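Local coordinates for protein Esterase/lipase (Lactobacillus rhamnosus, PDB 4N5H) that probably hydrolyses carboxylic ester bonds, and may transfer acyl groups, as an esterase of the alpha/beta hydrolase fold, at residues E33-E38 / Y91-G96; L53-P58 / L123-H128. The protein carries 1 engineered substitution. All blocks are in the same frame, centred on the assembly; numbering follows the deposited sequence.

Contact 1 of 2, residues E33-E38 / Y91-G96; sequences EDVHWE and YLASQG
V35 and S94 meet through aliphatic carbons, and no ring or amide plane comes between them; the flat groups stand at the border. The side-chain amide of Q95 has S94 OG close to its own plane. Its NE2 hydrogen bond to S94 OG is 3.1 Å long and fairly straight at 161°. Y91 leaves the helix pointing away from the strand, and its ring meets that of W285, their planes only about 20° apart. On the strand side, R90 makes a cation-pi contact with the W37 ring.

Between the two segments V35 divides its branches. With CG1 anti to the backbone N (chi1 172°), that methyl reaches A93 CB at 4.2 Å, while CG2 lies against S94 CB at 3.6 Å. A beta-branched valine suits the start of a strand, giving two methyls to a helix face on which small A93 and S94 permit a close approach. S94 CB also comes within 4.0 Å of E33 O.

In the alpha/beta hydrolase fold this joins the first strand, 35-42, to the last turn of helix 86-94; Y91 and L92 of that helix, and Q95 just after it, touch helix 288-311.

The S94 hydroxyl turns back onto its own helix and donates to Y91 O at 2.7 Å, so that one oxygen both gives and receives a bond. An alanine here removes OG, so Y91 O loses that donor and the Q95 amide, without its acceptor, is likely to be freer to turn. A water links the backbones, donating to D34 O at 3.0 Å and to S94 O at 3.1 Å. After the helix G96 takes a positive phi, where a side chain would jam against the preceding carbonyl; its N bonds to A93 O.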
loop_
_atom_site.group_PDB
_atom_site.type_symbol
_atom_site.label_atom_id
_atom_site.label_comp_id
_atom_site.label_asym_id
_atom_site.label_seq_id
_atom_site.Cartn_x
_atom_site.Cartn_y
_atom_site.Cartn_z
ATOM N N GLU A 33 16.804 2.155 -0.714
ATOM C CA GLU A 33 16.726 1.754 0.686
ATOM C C GLU A 33 17.738 2.592 1.555
ATOM O O GLU A 33 18.655 3.315 1.079
ATOM C CB GLU A 33 17.176 0.276 0.847
ATOM C CG GLU A 33 16.462 -0.771 -0.018
ATOM C CD GLU A 33 17.289 -2.052 -0.231
ATOM O OE1 GLU A 33 18.018 -2.152 -1.255
ATOM O OE2 GLU A 33 17.224 -2.958 0.632
ATOM N N ASP A 34 17.527 2.486 2.851
ATOM C CA ASP A 34 18.499 3.043 3.768
ATOM C C ASP A 34 18.567 4.569 3.762
ATOM O O ASP A 34 19.606 5.176 3.824
ATOM C CB ASP A 34 19.857 2.441 3.541
ATOM C CG ASP A 34 19.830 0.883 3.607
ATOM O OD1 ASP A 34 19.161 0.326 4.510
ATOM O OD2 ASP A 34 20.484 0.299 2.724
ATOM N N VAL A 35 17.397 5.152 3.577
ATOM C CA VAL A 35 17.235 6.629 3.608
ATOM C C VAL A 35 16.095 7.003 4.564
ATOM O O VAL A 35 15.123 6.219 4.702
ATOM C CB VAL A 35 16.902 7.111 2.188
ATOM C CG1 VAL A 35 16.531 8.594 2.118
ATOM C CG2 VAL A 35 18.130 6.853 1.314
ATOM N N HIS A 36 16.267 8.145 5.210
ATOM C CA HIS A 36 15.222 8.783 6.029
ATOM C C HIS A 36 14.846 10.117 5.355
ATOM O O HIS A 36 15.664 10.788 4.808
ATOM C CB HIS A 36 15.728 9.120 7.420
ATOM C CG HIS A 36 16.018 7.924 8.277
ATOM N ND1 HIS A 36 16.757 7.994 9.435
ATOM C CD2 HIS A 36 15.645 6.649 8.140
ATOM C CE1 HIS A 36 16.852 6.786 9.965
ATOM N NE2 HIS A 36 16.182 5.953 9.197
ATOM N N TRP A 37 13.587 10.472 5.478
ATOM C CA TRP A 37 13.133 11.769 4.970
ATOM C C TRP A 37 12.296 12.493 6.076
ATOM O O TRP A 37 11.636 11.833 6.904
ATOM C CB TRP A 37 12.404 11.756 3.613
ATOM C CG TRP A 37 10.962 11.220 3.430
ATOM C CD1 TRP A 37 10.262 10.401 4.230
ATOM C CD2 TRP A 37 10.122 11.423 2.242
ATOM N NE1 TRP A 37 9.080 10.079 3.676
ATOM C CE2 TRP A 37 8.949 10.677 2.442
ATOM C CE3 TRP A 37 10.268 12.142 1.038
ATOM C CZ2 TRP A 37 7.924 10.596 1.440
ATOM C CZ3 TRP A 37 9.183 12.175 0.104
ATOM C CH2 TRP A 37 8.055 11.392 0.309
ATOM N N GLU A 38 12.274 13.832 5.958
ATOM C CA GLU A 38 11.509 14.712 6.776
ATOM C C GLU A 38 10.710 15.563 5.772
ATOM O O GLU A 38 11.290 16.216 4.936
ATOM C CB GLU A 38 12.468 15.612 7.571
ATOM C CG GLU A 38 13.330 14.876 8.593
ATOM C CD GLU A 38 14.535 15.666 9.092
ATOM O OE1 GLU A 38 14.749 16.820 8.658
ATOM O OE2 GLU A 38 15.411 15.079 9.828
ATOM N N TYR A 91 17.872 8.441 -3.697
ATOM C CA TYR A 91 19.107 7.833 -4.202
ATOM C C TYR A 91 20.331 8.694 -3.844
ATOM O O TYR A 91 21.343 8.215 -3.308
ATOM C CB TYR A 91 19.126 7.502 -5.719
ATOM C CG TYR A 91 20.462 6.956 -6.084
ATOM C CD1 TYR A 91 20.818 5.628 -5.709
ATOM C CD2 TYR A 91 21.408 7.745 -6.742
ATOM C CE1 TYR A 91 22.081 5.165 -5.974
ATOM C CE2 TYR A 91 22.682 7.234 -6.983
ATOM C CZ TYR A 91 22.998 5.975 -6.576
ATOM O OH TYR A 91 24.249 5.435 -6.857
ATOM N N LEU A 92 20.252 9.956 -4.164
ATOM C CA LEU A 92 21.412 10.806 -3.865
ATOM C C LEU A 92 21.719 10.792 -2.373
ATOM O O LEU A 92 22.878 10.687 -1.976
ATOM C CB LEU A 92 21.170 12.210 -4.402
ATOM C CG LEU A 92 20.876 12.370 -5.869
ATOM C CD1 LEU A 92 20.544 13.812 -6.208
ATOM C CD2 LEU A 92 22.079 11.798 -6.678
ATOM N N ALA A 93 20.702 10.918 -1.523
ATOM C CA ALA A 93 20.901 10.886 -0.062
ATOM C C ALA A 93 21.546 9.579 0.409
ATOM O O ALA A 93 22.419 9.605 1.289
ATOM C CB ALA A 93 19.544 11.078 0.684
ATOM N N SER A 94 21.177 8.487 -0.223
ATOM C CA SER A 94 21.691 7.178 0.168
ATOM C C SER A 94 23.216 7.070 -0.043
ATOM O O SER A 94 23.850 6.192 0.578
ATOM C CB SER A 94 20.997 6.019 -0.614
ATOM O OG SER A 94 21.489 5.902 -1.948
ATOM N N GLN A 95 23.759 7.906 -0.880
ATOM C CA GLN A 95 25.195 7.998 -1.179
ATOM C C GLN A 95 25.958 8.833 -0.165
ATOM O O GLN A 95 27.212 8.933 -0.322
ATOM C CB GLN A 95 25.409 8.416 -2.614
ATOM C CG GLN A 95 24.831 7.495 -3.659
ATOM C CD GLN A 95 25.250 6.067 -3.407
ATOM O OE1 GLN A 95 26.414 5.734 -3.602
ATOM N NE2 GLN A 95 24.325 5.224 -3.001
ATOM N N GLY A 96 25.323 9.353 0.865
ATOM C CA GLY A 96 25.954 10.091 1.910
ATOM C C GLY A 96 25.817 11.611 1.859
ATOM O O GLY A 96 26.753 12.380 2.215
HETATM O O HOH W 1 22.450 4.969 3.031
#

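Contact 2 of 2, residues L53-P58 / L123-H128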
loop_
_atom_site.group_PDB
_atom_site.type_symbol
_atom_site.label_atom_id
_atom_site.label_comp_id
_atom_site.label_asym_id
_atom_site.label_seq_id
_atom_site.Cartn_x
_atom_site.Cartn_y
_atom_site.Cartn_z
ATOM N N LEU A 53 8.892 22.027 1.434
ATOM C CA LEU A 53 10.114 21.256 0.990
ATOM C C LEU A 53 10.222 19.953 1.764
ATOM O O LEU A 53 9.646 19.809 2.862
ATOM C CB LEU A 53 11.405 22.109 0.995
ATOM C CG LEU A 53 11.765 22.720 2.332
ATOM C CD1 LEU A 53 12.503 21.717 3.243
ATOM C CD2 LEU A 53 12.731 23.862 2.182
ATOM N N ASN A 54 11.035 19.028 1.183
ATOM C CA ASN A 54 11.404 17.797 1.830
ATOM C C ASN A 54 12.916 17.801 2.006
ATOM O O ASN A 54 13.665 18.347 1.149
ATOM C CB ASN A 54 11.080 16.536 0.997
ATOM C CG ASN A 54 9.576 16.310 0.808
ATOM O OD1 ASN A 54 8.745 16.718 1.555
ATOM N ND2 ASN A 54 9.278 15.651 -0.257
ATOM N N LEU A 55 13.323 17.110 3.058
ATOM C CA LEU A 55 14.744 16.816 3.346
ATOM C C LEU A 55 14.956 15.313 3.385
ATOM O O LEU A 55 14.187 14.535 3.972
ATOM C CB LEU A 55 15.204 17.416 4.661
ATOM C CG LEU A 55 14.882 18.927 4.850
ATOM C CD1 LEU A 55 15.323 19.425 6.187
ATOM C CD2 LEU A 55 15.519 19.756 3.742
ATOM N N TYR A 56 16.114 14.888 2.851
ATOM C CA TYR A 56 16.418 13.461 2.728
ATOM C C TYR A 56 17.869 13.249 3.232
ATOM O O TYR A 56 18.777 14.081 3.009
ATOM C CB TYR A 56 16.384 12.970 1.275
ATOM C CG TYR A 56 15.150 13.346 0.491
ATOM C CD1 TYR A 56 14.984 14.594 -0.064
ATOM C CD2 TYR A 56 14.181 12.372 0.234
ATOM C CE1 TYR A 56 13.857 14.919 -0.811
ATOM C CE2 TYR A 56 13.069 12.674 -0.558
ATOM C CZ TYR A 56 12.899 13.983 -1.046
ATOM O OH TYR A 56 11.819 14.268 -1.860
ATOM N N TYR A 57 18.086 12.100 3.863
ATOM C CA TYR A 57 19.372 11.761 4.444
ATOM C C TYR A 57 19.610 10.232 4.413
ATOM O O TYR A 57 18.726 9.434 4.414
ATOM C CB TYR A 57 19.299 12.055 5.975
ATOM C CG TYR A 57 18.778 13.442 6.356
ATOM C CD1 TYR A 57 17.445 13.635 6.564
ATOM C CD2 TYR A 57 19.609 14.511 6.545
ATOM C CE1 TYR A 57 16.928 14.830 6.922
ATOM C CE2 TYR A 57 19.122 15.739 6.933
ATOM C CZ TYR A 57 17.732 15.894 7.134
ATOM O OH TYR A 57 17.247 17.113 7.550
ATOM N N PRO A 58 20.893 9.893 4.421
ATOM C CA PRO A 58 21.155 8.425 4.621
ATOM C C PRO A 58 20.624 8.002 5.962
ATOM O O PRO A 58 20.637 8.823 6.884
ATOM C CB PRO A 58 22.715 8.396 4.601
ATOM C CG PRO A 58 23.156 9.770 4.869
ATOM C CD PRO A 58 22.105 10.716 4.421
ATOM N N LEU A 123 15.927 28.220 -0.377
ATOM C CA LEU A 123 17.398 28.255 -0.116
ATOM C C LEU A 123 17.681 29.044 1.170
ATOM O O LEU A 123 18.498 28.664 1.973
ATOM C CB LEU A 123 18.151 28.959 -1.267
ATOM C CG LEU A 123 17.981 28.382 -2.676
ATOM C CD1 LEU A 123 18.728 29.229 -3.701
ATOM C CD2 LEU A 123 18.475 27.035 -2.758
ATOM N N ARG A 124 17.007 30.200 1.349
ATOM C CA ARG A 124 17.116 30.975 2.538
ATOM C C ARG A 124 16.708 30.200 3.781
ATOM O O ARG A 124 17.393 30.230 4.782
ATOM C CB ARG A 124 16.320 32.281 2.460
ATOM C CG ARG A 124 16.763 33.293 3.508
ATOM C CD ARG A 124 16.230 34.751 3.210
ATOM N NE ARG A 124 16.212 35.011 1.759
ATOM C CZ ARG A 124 17.267 35.354 1.026
ATOM N NH1 ARG A 124 18.423 35.656 1.622
ATOM N NH2 ARG A 124 17.142 35.436 -0.302
ATOM N N TRP A 125 15.588 29.483 3.726
ATOM C CA TRP A 125 15.219 28.594 4.795
ATOM C C TRP A 125 16.343 27.629 5.133
ATOM O O TRP A 125 16.728 27.451 6.296
ATOM C CB TRP A 125 13.957 27.826 4.403
ATOM C CG TRP A 125 13.374 27.032 5.545
ATOM C CD1 TRP A 125 12.398 27.417 6.417
ATOM C CD2 TRP A 125 13.730 25.713 5.915
ATOM N NE1 TRP A 125 12.131 26.433 7.309
ATOM C CE2 TRP A 125 12.885 25.336 6.992
ATOM C CE3 TRP A 125 14.631 24.770 5.398
ATOM C CZ2 TRP A 125 13.000 24.106 7.628
ATOM C CZ3 TRP A 125 14.690 23.541 6.017
ATOM C CH2 TRP A 125 13.928 23.242 7.131
ATOM N N LEU A 126 16.883 26.996 4.113
ATOM C CA LEU A 126 17.955 26.023 4.363
ATOM C C LEU A 126 19.191 26.712 4.986
ATOM O O LEU A 126 19.899 26.108 5.822
ATOM C CB LEU A 126 18.320 25.298 3.055
ATOM C CG LEU A 126 19.132 23.996 3.228
ATOM C CD1 LEU A 126 18.328 22.894 3.877
ATOM C CD2 LEU A 126 19.580 23.510 1.824
ATOM N N SER A 127 19.485 27.932 4.568
ATOM C CA SER A 127 20.634 28.619 5.161
ATOM C C SER A 127 20.417 28.864 6.642
ATOM O O SER A 127 21.366 28.888 7.373
ATOM C CB SER A 127 20.903 29.967 4.425
ATOM O OG SER A 127 19.970 30.947 4.781
ATOM N N HIS A 128 19.185 29.035 7.122
ATOM C CA HIS A 128 18.864 29.264 8.527
ATOM C C HIS A 128 18.809 27.941 9.327
ATOM O O HIS A 128 19.247 27.891 10.496
ATOM C CB HIS A 128 17.497 29.954 8.672
ATOM C CG HIS A 128 17.461 31.316 8.076
ATOM N ND1 HIS A 128 16.284 31.940 7.646
ATOM C CD2 HIS A 128 18.455 32.120 7.712
ATOM C CE1 HIS A 128 16.579 33.151 7.228
ATOM N NE2 HIS A 128 17.891 33.281 7.240
#
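Strand 53-58, bearing L53 and L55, and helical segment 123-128, bearing W125 and L126, come within 11.1 Å between axes and cross at -45°, with no hydrogen bond between them. The contacts across this separation are between apolar side chains. L53 and L55, two apart on the strand, point the same way, and both end on the six-membered part of the W125 indole. L53 CD2 approaches W125 CE3 obliquely at 3.8 Å, and L53 CD1 lies 4.0 Å from W125 CZ3. Further along the strand, L55 CD1 sits at the indole edge, 4.2 Å from W125 CZ3. The tryptophan's CB points toward the strand, and with CG anti to the backbone N (chi1 -171°) the six-membered ring lies against the two leucines. L55 sends its other methyl, CD2, to L126 CD1 at 4.2 Å. L55 thus suits its buried place by dividing its methyls between W125 and L126, while L53 lays both on the indole. M100 of adjacent strand 98-102 touches L53, L55 and L126, continuing the same apolar layer, while the W125 ring also meets H275 of the second subunit. Such a layer of leucines and an aromatic between a central sheet and a flanking helix is characteristic of the alpha/beta hydrolase fold, with helix 112-129 covering the strands near the sheet's antiparallel end.

How the contacts relate
The two contacts lie about 14 Å apart between centres, and their segments alternate along the chain: 33-38, 53-58, 91-96, then 123-128. Strands 35-42 and 52-58 are antiparallel neighbours in the central sheet, so the contacts join directly through backbone bonds such as E38 N to L55 O, and through E38 OE1 with Y57 OH. The helices cover opposite faces: helix 86-94 reaches the side where A93 touches Y56, whereas helix 112-129 covers the side of L53 and L55. Together they enclose the antiparallel end of the sheet in the three-layer alpha/beta/alpha sandwich; H36, W37 and E38 of strand 35-42 and W125 of helix 112-129 also border the second subunit.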